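Local coordinates for protein N5-carboxyaminoimidazole ribonucleotide synthetase (Bacillus anthracis, PDB 3QFF) that catalyses the ATP-dependent carboxylation of aminoimidazole ribonucleotide with bicarbonate, yielding N5-carboxyaminoimidazole ribonucleotide in purine biosynthesis, at residues L25-A30 with A52-I57; V78-F83 with G296-A301; I223-I228 with H376-Q381. One frame throughout, in Å; residues are numbered along the deposited sequence.

Contact 1. Residues L25-A30 with A52-I57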
loop_
_atom_site.group_PDB
_atom_site.type_symbol
_atom_site.label_atom_id
_atom_site.label_comp_id
_atom_site.label_asym_id
_atom_site.label_seq_id
_atom_site.Cartn_x
_atom_site.Cartn_y
_atom_site.Cartn_z
ATOM N N LEU A 25 4.305 13.230 3.457
ATOM C CA LEU A 25 4.700 12.869 2.096
ATOM C C LEU A 25 5.907 11.957 2.142
ATOM O O LEU A 25 5.980 10.990 1.393
ATOM C CB LEU A 25 4.990 14.117 1.253
ATOM C CG LEU A 25 3.834 15.118 1.146
ATOM C CD1 LEU A 25 4.267 16.295 0.282
ATOM C CD2 LEU A 25 2.553 14.463 0.570
ATOM N N GLY A 26 6.846 12.278 3.029
ATOM C CA GLY A 26 7.951 11.382 3.348
ATOM C C GLY A 26 7.497 10.016 3.858
ATOM O O GLY A 26 7.997 8.992 3.396
ATOM N N ARG A 27 6.570 9.985 4.808
ATOM C CA ARG A 27 6.080 8.712 5.346
ATOM C C ARG A 27 5.469 7.831 4.248
ATOM O O ARG A 27 5.757 6.637 4.162
ATOM C CB ARG A 27 5.048 8.971 6.444
ATOM C CG ARG A 27 4.364 7.712 7.010
ATOM C CD ARG A 27 3.228 8.165 7.923
ATOM N NE ARG A 27 2.503 7.083 8.593
ATOM C CZ ARG A 27 2.800 6.597 9.799
ATOM N NH1 ARG A 27 3.855 7.048 10.468
ATOM N NH2 ARG A 27 2.047 5.632 10.330
ATOM N N MET A 28 4.637 8.430 3.411
ATOM C CA MET A 28 3.991 7.674 2.340
ATOM C C MET A 28 4.949 7.209 1.230
ATOM O O MET A 28 4.787 6.102 0.701
ATOM C CB MET A 28 2.791 8.439 1.794
ATOM C CG MET A 28 1.617 8.383 2.768
ATOM S SD MET A 28 0.180 9.317 2.244
ATOM C CE MET A 28 0.673 11.025 2.507
ATOM N N MET A 29 5.957 8.018 0.908
ATOM C CA MET A 29 7.031 7.575 -0.015
ATOM C C MET A 29 7.719 6.355 0.612
ATOM O O MET A 29 8.031 5.363 -0.058
ATOM C CB MET A 29 8.107 8.670 -0.175
ATOM C CG MET A 29 7.797 9.842 -1.114
ATOM S SD MET A 29 9.223 11.000 -1.093
ATOM C CE MET A 29 8.589 12.405 -2.011
ATOM N N ALA A 30 7.990 6.468 1.906
ATOM C CA ALA A 30 8.771 5.462 2.619
ATOM C C ALA A 30 8.017 4.139 2.750
ATOM O O ALA A 30 8.621 3.066 2.652
ATOM C CB ALA A 30 9.193 5.995 3.987
ATOM N N ALA A 52 9.991 9.242 10.057
ATOM C CA ALA A 52 10.881 8.508 10.972
ATOM C C ALA A 52 10.221 7.277 11.592
ATOM O O ALA A 52 10.899 6.310 11.943
ATOM C CB ALA A 52 11.416 9.445 12.089
ATOM N N GLN A 53 8.901 7.329 11.754
ATOM C CA GLN A 53 8.145 6.198 12.301
ATOM C C GLN A 53 8.170 4.973 11.389
ATOM O O GLN A 53 7.775 3.884 11.800
ATOM C CB GLN A 53 6.706 6.607 12.577
ATOM C CG GLN A 53 6.565 7.530 13.775
ATOM C CD GLN A 53 5.228 8.210 13.812
ATOM O OE1 GLN A 53 4.203 7.616 13.460
ATOM N NE2 GLN A 53 5.221 9.471 14.228
ATOM N N VAL A 54 8.620 5.168 10.152
ATOM C CA VAL A 54 8.758 4.077 9.201
ATOM C C VAL A 54 10.193 3.959 8.680
ATOM O O VAL A 54 10.483 3.088 7.884
ATOM C CB VAL A 54 7.717 4.167 8.029
ATOM C CG1 VAL A 54 6.290 4.208 8.566
ATOM C CG2 VAL A 54 7.951 5.376 7.171
ATOM N N ALA A 55 11.102 4.809 9.153
ATOM C CA ALA A 55 12.470 4.819 8.624
ATOM C C ALA A 55 13.401 3.890 9.393
ATOM O O ALA A 55 13.160 3.606 10.569
ATOM C CB ALA A 55 13.031 6.242 8.620
ATOM N N ASP A 56 14.449 3.417 8.720
ATOM C CA ASP A 56 15.479 2.588 9.350
ATOM C C ASP A 56 16.481 3.495 10.066
ATOM O O ASP A 56 16.990 3.161 11.148
ATOM C CB ASP A 56 16.216 1.719 8.320
ATOM C CG ASP A 56 15.287 0.777 7.554
ATOM O OD1 ASP A 56 15.196 -0.409 7.933
ATOM O OD2 ASP A 56 14.645 1.217 6.570
ATOM N N ILE A 57 16.760 4.645 9.457
ATOM C CA ILE A 57 17.683 5.636 10.021
ATOM C C ILE A 57 17.015 7.018 10.117
ATOM O O ILE A 57 16.368 7.464 9.165
ATOM C CB ILE A 57 18.981 5.722 9.182
ATOM C CG1 ILE A 57 19.653 4.348 9.118
ATOM C CG2 ILE A 57 19.943 6.778 9.743
ATOM C CD1 ILE A 57 20.833 4.273 8.170
#
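In the Rossmann-like preATP-grasp domain, R27 and A30 of helix 24-35 meet Q53 and V54 of the loop that leads from strand 39-44 to strand 57-60. This is the helix that follows the first strand, and its G26 fits the glycine-rich strand-turn-helix pattern of such folds. V54 is the wedge between helix and loop. Its CG2 presses on A30 CB at 3.5 Å, tighter than usual for two carbons, and lies 3.9 Å from R27 O on the helix backbone; the small side chain of alanine suits a place where the loop's valine comes so near the helix. The other valine methyl, CG1, sits 4.2 Å above the guanidinium plane of R27, toward its rim. R27 gets there by leaving the helix with CG anti to the backbone N (chi1 175°) and staying extended as far as NE, so that the aliphatic shaft passes the valine before the charged end begins. There NH1 makes a weak, bent hydrogen bond of 3.1 Å to Q53 OE1, with an angle of 133° at the hydrogen, and the guanidinium and amide planes are 75° apart. NH1 is also bonded to P50 O, while NH2 reaches K34 O of the second subunit. The amide nitrogen of Q53 is held by the backbone oxygens of N48 and G345. That second subunit adds K34 NZ, bonded to Q53 O, and its K34 packs on V54 as well. The three oxygens named around the arginine, from two backbone carbonyls and one amide, probably ease its buried charge through their dipoles, tying helix, loop and dimer partner together through one cation.

Contact 2. Residues V78-F83 with G296-A301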
loop_
_atom_site.group_PDB
_atom_site.type_symbol
_atom_site.label_atom_id
_atom_site.label_comp_id
_atom_site.label_asym_id
_atom_site.label_seq_id
_atom_site.Cartn_x
_atom_site.Cartn_y
_atom_site.Cartn_z
ATOM N N VAL A 78 20.248 6.903 -3.034
ATOM C CA VAL A 78 19.523 7.926 -3.797
ATOM C C VAL A 78 18.880 8.862 -2.786
ATOM O O VAL A 78 18.429 8.423 -1.717
ATOM C CB VAL A 78 18.478 7.316 -4.806
ATOM C CG1 VAL A 78 17.420 6.466 -4.101
ATOM C CG2 VAL A 78 17.811 8.422 -5.674
ATOM N N VAL A 79 18.872 10.151 -3.103
ATOM C CA VAL A 79 18.258 11.165 -2.241
ATOM C C VAL A 79 17.057 11.820 -2.950
ATOM O O VAL A 79 17.137 12.178 -4.126
ATOM C CB VAL A 79 19.301 12.234 -1.798
ATOM C CG1 VAL A 79 18.669 13.315 -0.894
ATOM C CG2 VAL A 79 20.482 11.566 -1.061
ATOM N N THR A 80 15.953 11.963 -2.225
ATOM C CA THR A 80 14.807 12.737 -2.684
ATOM C C THR A 80 14.375 13.661 -1.547
ATOM O O THR A 80 14.917 13.598 -0.435
ATOM C CB THR A 80 13.635 11.815 -3.201
ATOM O OG1 THR A 80 12.548 12.620 -3.675
ATOM C CG2 THR A 80 13.130 10.887 -2.097
ATOM N N TYR A 81 13.419 14.539 -1.825
ATOM C CA TYR A 81 12.965 15.501 -0.822
ATOM C C TYR A 81 11.450 15.588 -0.776
ATOM O O TYR A 81 10.772 15.440 -1.799
ATOM C CB TYR A 81 13.521 16.897 -1.146
ATOM C CG TYR A 81 13.116 17.353 -2.534
ATOM C CD1 TYR A 81 13.948 17.135 -3.635
ATOM C CD2 TYR A 81 11.873 17.949 -2.752
ATOM C CE1 TYR A 81 13.554 17.530 -4.927
ATOM C CE2 TYR A 81 11.471 18.336 -4.024
ATOM C CZ TYR A 81 12.308 18.128 -5.099
ATOM O OH TYR A 81 11.886 18.515 -6.342
ATOM N N GLU A 82 10.937 15.867 0.418
ATOM C CA GLU A 82 9.566 16.333 0.604
ATOM C C GLU A 82 9.617 17.837 0.867
ATOM O O GLU A 82 8.774 18.603 0.381
ATOM C CB GLU A 82 8.924 15.622 1.799
ATOM C CG GLU A 82 7.968 16.524 2.592
ATOM C CD GLU A 82 7.574 15.939 3.914
ATOM O OE1 GLU A 82 8.079 16.419 4.951
ATOM O OE2 GLU A 82 6.750 15.007 3.909
ATOM N N PHE A 83 10.614 18.248 1.651
ATOM C CA PHE A 83 10.790 19.651 1.989
ATOM C C PHE A 83 11.416 20.357 0.797
ATOM O O PHE A 83 12.432 19.911 0.265
ATOM C CB PHE A 83 11.646 19.810 3.244
ATOM C CG PHE A 83 11.884 21.250 3.637
ATOM C CD1 PHE A 83 13.145 21.834 3.457
ATOM C CD2 PHE A 83 10.845 22.026 4.158
ATOM C CE1 PHE A 83 13.374 23.176 3.810
ATOM C CE2 PHE A 83 11.064 23.372 4.513
ATOM C CZ PHE A 83 12.335 23.942 4.338
ATOM N N GLY A 296 4.353 5.097 -4.983
ATOM C CA GLY A 296 5.018 3.995 -5.693
ATOM C C GLY A 296 5.644 4.472 -6.999
ATOM O O GLY A 296 6.735 4.013 -7.376
ATOM N N GLN A 297 4.961 5.387 -7.690
ATOM C CA GLN A 297 5.482 5.969 -8.938
ATOM C C GLN A 297 6.736 6.797 -8.709
ATOM O O GLN A 297 7.704 6.684 -9.459
ATOM C CB GLN A 297 4.425 6.818 -9.667
ATOM C CG GLN A 297 3.297 6.018 -10.288
ATOM C CD GLN A 297 3.740 5.180 -11.500
ATOM O OE1 GLN A 297 4.677 4.379 -11.417
ATOM N NE2 GLN A 297 3.048 5.354 -12.618
ATOM N N HIS A 298 6.718 7.628 -7.674
ATOM C CA HIS A 298 7.847 8.508 -7.372
ATOM C C HIS A 298 9.109 7.692 -7.069
ATOM O O HIS A 298 10.206 8.013 -7.565
ATOM C CB HIS A 298 7.517 9.446 -6.199
ATOM C CG HIS A 298 8.618 10.411 -5.879
ATOM N ND1 HIS A 298 8.809 11.585 -6.574
ATOM C CD2 HIS A 298 9.588 10.372 -4.936
ATOM C CE1 HIS A 298 9.850 12.229 -6.075
ATOM N NE2 HIS A 298 10.351 11.504 -5.088
ATOM N N ILE A 299 8.951 6.641 -6.261
ATOM C CA ILE A 299 10.077 5.748 -5.954
ATOM C C ILE A 299 10.651 5.104 -7.232
ATOM O O ILE A 299 11.871 5.140 -7.460
ATOM C CB ILE A 299 9.706 4.664 -4.899
ATOM C CG1 ILE A 299 9.368 5.303 -3.537
ATOM C CG2 ILE A 299 10.852 3.654 -4.735
ATOM C CD1 ILE A 299 10.428 6.298 -2.996
ATOM N N ARG A 300 9.776 4.538 -8.067
ATOM C CA ARG A 300 10.197 3.920 -9.338
ATOM C C ARG A 300 10.906 4.920 -10.234
ATOM O O ARG A 300 11.896 4.573 -10.854
ATOM C CB ARG A 300 9.013 3.325 -10.103
ATOM C CG ARG A 300 8.368 2.137 -9.423
ATOM C CD ARG A 300 6.969 1.843 -10.013
ATOM N NE ARG A 300 6.490 0.520 -9.615
ATOM C CZ ARG A 300 5.920 0.222 -8.442
ATOM N NH1 ARG A 300 5.739 1.152 -7.516
ATOM N NH2 ARG A 300 5.530 -1.031 -8.186
ATOM N N ALA A 301 10.385 6.146 -10.302
ATOM C CA ALA A 301 10.940 7.197 -11.150
ATOM C C ALA A 301 12.380 7.570 -10.779
ATOM O O ALA A 301 13.249 7.674 -11.658
ATOM C CB ALA A 301 10.043 8.466 -11.129
#
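T80 and H298 carry this contact almost alone, and its tight spot is a single buried bond: H298 NE2 donates to T80 OG1 at 2.8 Å. The hydroxyl oxygen lies within 3° of the imidazole plane, at the ring edge where the N-H points, and T80 CB stands in that plane too, 3.8 Å from NE2. The side chains approach from opposite directions. On the threonine, OG1 is anti to the backbone N (chi1 -178°), which carries the hydroxyl out from the strand toward the helix. T80 OG1 has a second partner in Q102 OE1, and ND1 on the other side of the imidazole is bonded to T257 OG1; held through both nitrogens, the ring has little freedom to turn. Strand 78-81 is an outermost strand of the parallel sheet of the Rossmann-like N-terminal domain, next to strand 16-20, and the bond ties it to helix 294-303, more than two hundred residues further along the chain. Beta-branched threonine fits an extended strand while offering a hydroxyl, and histidine's two ring nitrogens can each bind a partner. Elsewhere the two segments are only loosely matched. Even the nearest backbones, at T80 and I299, keep their CA atoms 9.1 Å apart, and M29 of helix 24-35 packs against both T80 and H298. I299 packs on I17 and A33, its end stopping short of touching the strand. R300 packs on Y340 of the second subunit, while its NH1 bonds back to G296 O at 3.0 Å. Past the strand, E82 and F83 are partly exposed, with the E82 carboxylate bonded to G23 N and G26 N.

Contact 3. Residues I223-I228 with H376-Q381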
loop_
_atom_site.group_PDB
_atom_site.type_symbol
_atom_site.label_atom_id
_atom_site.label_comp_id
_atom_site.label_asym_id
_atom_site.label_seq_id
_atom_site.Cartn_x
_atom_site.Cartn_y
_atom_site.Cartn_z
ATOM N N ILE A 223 -6.998 25.726 1.841
ATOM C CA ILE A 223 -6.512 24.376 2.137
ATOM C C ILE A 223 -7.364 23.410 1.334
ATOM O O ILE A 223 -8.577 23.618 1.189
ATOM C CB ILE A 223 -6.594 24.041 3.648
ATOM C CG1 ILE A 223 -5.761 25.035 4.461
ATOM C CG2 ILE A 223 -6.086 22.602 3.933
ATOM C CD1 ILE A 223 -6.004 24.953 5.941
ATOM N N LEU A 224 -6.736 22.364 0.795
ATOM C CA LEU A 224 -7.490 21.345 0.070
ATOM C C LEU A 224 -8.492 20.640 0.983
ATOM O O LEU A 224 -8.159 20.238 2.098
ATOM C CB LEU A 224 -6.557 20.330 -0.613
ATOM C CG LEU A 224 -7.192 19.243 -1.488
ATOM C CD1 LEU A 224 -7.975 19.843 -2.672
ATOM C CD2 LEU A 224 -6.118 18.262 -1.997
ATOM N N HIS A 225 -9.718 20.512 0.493
ATOM C CA HIS A 225 -10.790 19.837 1.219
ATOM C C HIS A 225 -11.028 18.461 0.586
ATOM O O HIS A 225 -10.837 17.441 1.247
ATOM C CB HIS A 225 -12.071 20.695 1.208
ATOM C CG HIS A 225 -13.305 19.979 1.672
ATOM N ND1 HIS A 225 -13.353 19.246 2.840
ATOM C CD2 HIS A 225 -14.546 19.906 1.134
ATOM C CE1 HIS A 225 -14.561 18.729 2.985
ATOM N NE2 HIS A 225 -15.306 19.118 1.966
ATOM N N GLU A 226 -11.420 18.462 -0.690
ATOM C CA GLU A 226 -11.731 17.258 -1.458
ATOM C C GLU A 226 -11.041 17.220 -2.826
ATOM O O GLU A 226 -10.888 18.262 -3.479
ATOM C CB GLU A 226 -13.238 17.136 -1.677
ATOM C CG GLU A 226 -13.995 16.678 -0.439
ATOM C CD GLU A 226 -15.508 16.720 -0.601
ATOM O OE1 GLU A 226 -16.014 17.535 -1.414
ATOM O OE2 GLU A 226 -16.188 15.938 0.101
ATOM N N SER A 227 -10.633 16.019 -3.244
ATOM C CA SER A 227 -10.269 15.743 -4.637
ATOM C C SER A 227 -11.221 14.700 -5.204
ATOM O O SER A 227 -11.478 13.657 -4.583
ATOM C CB SER A 227 -8.833 15.239 -4.780
ATOM O OG SER A 227 -7.937 16.171 -4.237
ATOM N N ILE A 228 -11.729 14.979 -6.389
ATOM C CA ILE A 228 -12.754 14.145 -6.988
ATOM C C ILE A 228 -12.236 13.612 -8.307
ATOM O O ILE A 228 -11.807 14.385 -9.156
ATOM C CB ILE A 228 -14.023 14.961 -7.263
ATOM C CG1 ILE A 228 -14.537 15.643 -5.985
ATOM C CG2 ILE A 228 -15.078 14.084 -7.920
ATOM C CD1 ILE A 228 -15.534 16.833 -6.271
ATOM N N HIS A 376 -21.021 13.929 8.700
ATOM C CA HIS A 376 -21.026 15.159 9.504
ATOM C C HIS A 376 -19.707 15.439 10.219
ATOM O O HIS A 376 -19.684 15.888 11.366
ATOM C CB HIS A 376 -22.244 15.187 10.456
ATOM C CG HIS A 376 -23.549 15.280 9.730
ATOM N ND1 HIS A 376 -23.935 16.413 9.045
ATOM C CD2 HIS A 376 -24.536 14.372 9.545
ATOM C CE1 HIS A 376 -25.105 16.199 8.470
ATOM N NE2 HIS A 376 -25.492 14.968 8.758
ATOM N N ILE A 377 -18.604 15.144 9.540
ATOM C CA ILE A 377 -17.278 15.453 10.060
ATOM C C ILE A 377 -16.798 16.792 9.500
ATOM O O ILE A 377 -16.105 17.549 10.181
ATOM C CB ILE A 377 -16.273 14.334 9.700
ATOM C CG1 ILE A 377 -16.644 13.024 10.421
ATOM C CG2 ILE A 377 -14.848 14.751 10.031
ATOM C CD1 ILE A 377 -15.971 11.778 9.833
ATOM N N TRP A 378 -17.172 17.078 8.255
ATOM C CA TRP A 378 -16.644 18.252 7.552
ATOM C C TRP A 378 -17.676 19.373 7.377
ATOM O O TRP A 378 -17.565 20.164 6.447
ATOM C CB TRP A 378 -16.018 17.848 6.203
ATOM C CG TRP A 378 -14.908 16.821 6.351
ATOM C CD1 TRP A 378 -13.594 17.069 6.630
ATOM C CD2 TRP A 378 -15.035 15.394 6.261
ATOM N NE1 TRP A 378 -12.890 15.883 6.715
ATOM C CE2 TRP A 378 -13.749 14.843 6.481
ATOM C CE3 TRP A 378 -16.105 14.528 5.999
ATOM C CZ2 TRP A 378 -13.507 13.461 6.454
ATOM C CZ3 TRP A 378 -15.862 13.156 5.970
ATOM C CH2 TRP A 378 -14.568 12.640 6.196
ATOM N N ASP A 379 -18.650 19.452 8.291
ATOM C CA ASP A 379 -19.729 20.453 8.225
ATOM C C ASP A 379 -19.214 21.899 8.101
ATOM O O ASP A 379 -19.823 22.726 7.415
ATOM C CB ASP A 379 -20.682 20.317 9.430
ATOM C CG ASP A 379 -21.700 19.180 9.266
ATOM O OD1 ASP A 379 -22.180 18.645 10.289
ATOM O OD2 ASP A 379 -22.045 18.817 8.125
ATOM N N HIS A 380 -18.103 22.189 8.772
ATOM C CA HIS A 380 -17.399 23.471 8.652
ATOM C C HIS A 380 -17.068 23.786 7.183
ATOM O O HIS A 380 -17.468 24.835 6.651
ATOM C CB HIS A 380 -16.130 23.437 9.517
ATOM C CG HIS A 380 -15.333 24.708 9.512
ATOM N ND1 HIS A 380 -14.035 24.762 9.965
ATOM C CD2 HIS A 380 -15.643 25.966 9.115
ATOM C CE1 HIS A 380 -13.577 25.996 9.847
ATOM N NE2 HIS A 380 -14.535 26.747 9.335
ATOM N N GLN A 381 -16.370 22.858 6.530
ATOM C CA GLN A 381 -15.970 23.021 5.131
ATOM C C GLN A 381 -17.178 23.129 4.217
ATOM O O GLN A 381 -17.219 24.002 3.348
ATOM C CB GLN A 381 -15.037 21.883 4.681
ATOM C CG GLN A 381 -13.578 22.038 5.158
ATOM C CD GLN A 381 -13.412 21.928 6.671
ATOM O OE1 GLN A 381 -14.180 21.233 7.351
ATOM N NE2 GLN A 381 -12.404 22.603 7.202
#
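H225 projects its imidazole from strand 223-229 into the angle between W378 and Q381, which meet it in quite different ways. Q381 comes over one face: its CB stands 3.7 Å from the ring centroid, 14° off the normal, a CH-pi contact. W378 comes at the rim, with its CB 3.6 Å from H225 CE1 near the imidazole plane. The indole is inclined, and its five-membered ring meets the imidazole obliquely, the planes at 59°. On the imidazole face opposite Q381 lies E226 CG, 3.6 Å above the plane and toward the rim. H225 and E226 both face I218 in a classic beta bulge, which is consistent with E226 lying against its neighbour's ring. With CG anti to the backbone N (chi1 168°), the histidine reaches across to the C-terminal end of the chain, where W378 takes the N-cap position of helix 379-382. Q381 bends at chi2, sending its amide away to H325 NE2 and E324 OE2. The contact thus joins the large antiparallel sheet to the last helix, with the histidine side chain about 11 Å from the bound ADP. Held by Q381 CB and E226 CG on its two faces and by W378 CB at its rim, the imidazole serves here as a flat body gripped mainly by dispersion with a CH-pi component, which probably limits its rotation.

How the contacts relate
All three contacts are buried. Contacts 1 and 2 are neighbours, their centres 11 Å apart, whereas the centre of contact 3 lies about 26 Å and 28 Å from theirs. Helix 24-35 couples the first two: G26 N probably hydrogen-bonds E82 OE2 at 2.9 Å, and M29 CE packs on H298 NE2 at 3.7 Å. Contact 1 faces the second subunit and mixes methyl packing with an arginine bonded both to the loop and to that subunit. Contact 2, nearer the chain's centre, ties the N-terminal domain's sheet to helix 294-303 by one in-plane bond. Contact 3, untouched by the other subunit, depends on carbon-to-ring packing and closes the C-terminal end onto the antiparallel sheet.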